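PDB 6PWI: putative hyaluronoglucosaminidase from Clostridium perfringens, which probably acts as a hexosaminidase of glycoside hydrolase family 84, the chain here being the part that carries the catalytic barrel. Local coordinates for residues A[470-475]-A[527-532]. Numbering follows the deposited sequence.
Sequences LYTFAK and LDATNN
Ala529 aims its methyl at Thr472, and CB of Ala529 lies 3.7 Å from CG2 of Thr472, methyl against methyl. In Thr472 a chi1 of -67° sets OG1 beside the backbone N, which puts CG2 anti to that N and turned toward Ala529, while the hydroxyl bonds back to the carbonyl of Glu468 one helical turn earlier; a polar side chain can therefore sit buried and still offer a hydrocarbon surface. The small alanine lets the ring of Phe473 approach the backbone of helix 513-536. That ring meets the 529 peptide with its rim: CZ of Phe473 is 3.4 Å from O of Ala529, which lies at the ring edge near its plane, and CE1 of Phe473 is 3.9 Å from CB of Ala529.

The two helix segments pass 9.3 Å apart at 125° between their N-to-C directions, nearer perpendicular than antiparallel, among the helices that come in the chain after 418-423, the last strand of the (beta/alpha)8 barrel, the catalytic fold of family 84. Helix 540-572 adds Val550 and Leu553 against Phe473, and the ring of Phe533 meets that of Phe473 edge-to-face.

Thr530 adds its CG2, 3.8 Å from CE1 of Phe473 and set obliquely to the ring. With chi1 at 71°, its OG1 turns back along the helix and donates to O of Leu527 at 2.7 Å, so the buried hydroxyl is satisfied within its own helix.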
# COMPACT_ATOMS: atom_id res chain seq x y z
N LEU A 470 -16.33 -4.85 -5.45
CA LEU A 470 -14.91 -4.67 -5.73
C LEU A 470 -14.13 -5.88 -5.22
O LEU A 470 -13.15 -6.29 -5.85
CB LEU A 470 -14.39 -3.37 -5.12
CG LEU A 470 -12.91 -3.10 -5.37
CD1 LEU A 470 -12.62 -2.95 -6.86
CD2 LEU A 470 -12.44 -1.88 -4.59
N TYR A 471 -14.57 -6.45 -4.09
CA TYR A 471 -14.04 -7.71 -3.60
C TYR A 471 -14.25 -8.82 -4.64
O TYR A 471 -13.33 -9.59 -4.91
CB TYR A 471 -14.65 -8.05 -2.24
CG TYR A 471 -14.09 -9.29 -1.57
CD1 TYR A 471 -12.76 -9.64 -1.69
CD2 TYR A 471 -14.90 -10.09 -0.77
CE1 TYR A 471 -12.24 -10.75 -1.06
CE2 TYR A 471 -14.40 -11.22 -0.14
CZ TYR A 471 -13.06 -11.55 -0.28
OH TYR A 471 -12.55 -12.65 0.34
N THR A 472 -15.45 -8.90 -5.24
CA THR A 472 -15.72 -9.83 -6.32
C THR A 472 -14.69 -9.67 -7.44
O THR A 472 -14.14 -10.67 -7.91
CB THR A 472 -17.15 -9.70 -6.86
OG1 THR A 472 -18.07 -10.12 -5.86
CG2 THR A 472 -17.38 -10.51 -8.12
N PHE A 473 -14.43 -8.43 -7.88
CA PHE A 473 -13.44 -8.22 -8.93
C PHE A 473 -12.05 -8.68 -8.50
O PHE A 473 -11.31 -9.25 -9.30
CB PHE A 473 -13.37 -6.76 -9.40
CG PHE A 473 -14.67 -6.13 -9.81
CD1 PHE A 473 -15.71 -6.89 -10.32
CD2 PHE A 473 -14.85 -4.75 -9.71
CE1 PHE A 473 -16.91 -6.30 -10.69
CE2 PHE A 473 -16.04 -4.16 -10.09
CZ PHE A 473 -17.07 -4.93 -10.58
N ALA A 474 -11.70 -8.42 -7.23
CA ALA A 474 -10.35 -8.67 -6.76
C ALA A 474 -10.09 -10.17 -6.70
O ALA A 474 -8.95 -10.61 -6.88
CB ALA A 474 -10.10 -8.00 -5.43
N LYS A 475 -11.16 -10.94 -6.45
CA LYS A 475 -11.11 -12.39 -6.42
C LYS A 475 -10.60 -12.97 -7.74
O LYS A 475 -10.01 -14.05 -7.72
CB LYS A 475 -12.50 -12.98 -6.12
CG LYS A 475 -12.87 -13.03 -4.65
CD LYS A 475 -14.36 -13.18 -4.44
CE LYS A 475 -14.73 -13.40 -2.99
NZ LYS A 475 -16.19 -13.30 -2.80
N LEU A 527 -21.46 -11.58 -12.50
CA LEU A 527 -22.10 -10.76 -13.51
C LEU A 527 -22.81 -9.57 -12.86
O LEU A 527 -22.70 -8.45 -13.34
CB LEU A 527 -23.08 -11.63 -14.31
CG LEU A 527 -23.91 -10.88 -15.36
CD1 LEU A 527 -23.02 -10.25 -16.42
CD2 LEU A 527 -24.93 -11.80 -16.00
N ASP A 528 -23.54 -9.83 -11.77
CA ASP A 528 -24.26 -8.78 -11.07
C ASP A 528 -23.30 -7.71 -10.57
O ASP A 528 -23.59 -6.52 -10.64
CB ASP A 528 -25.13 -9.35 -9.94
CG ASP A 528 -26.38 -10.07 -10.44
OD1 ASP A 528 -26.84 -9.77 -11.57
OD2 ASP A 528 -26.90 -10.92 -9.68
N ALA A 529 -22.14 -8.15 -10.06
CA ALA A 529 -21.12 -7.25 -9.57
C ALA A 529 -20.66 -6.32 -10.69
O ALA A 529 -20.50 -5.12 -10.47
CB ALA A 529 -19.98 -8.04 -8.97
N THR A 530 -20.48 -6.86 -11.90
CA THR A 530 -19.99 -6.07 -13.01
C THR A 530 -21.07 -5.11 -13.52
O THR A 530 -20.76 -4.18 -14.26
CB THR A 530 -19.48 -6.95 -14.16
OG1 THR A 530 -20.59 -7.57 -14.80
CG2 THR A 530 -18.43 -7.96 -13.75
N ASN A 531 -22.33 -5.36 -13.15
CA ASN A 531 -23.44 -4.55 -13.63
C ASN A 531 -23.86 -3.51 -12.59
O ASN A 531 -24.43 -2.49 -12.94
CB ASN A 531 -24.61 -5.40 -14.13
CG ASN A 531 -24.37 -6.06 -15.47
OD1 ASN A 531 -23.66 -5.53 -16.32
ND2 ASN A 531 -24.94 -7.24 -15.66
N ASN A 532 -23.55 -3.75 -11.31
CA ASN A 532 -24.04 -2.89 -10.25
C ASN A 532 -22.96 -1.91 -9.79
O ASN A 532 -23.27 -0.95 -9.09
CB ASN A 532 -24.56 -3.68 -9.04
CG ASN A 532 -25.76 -4.52 -9.37
OD1 ASN A 532 -26.60 -4.11 -10.17
ND2 ASN A 532 -25.86 -5.70 -8.77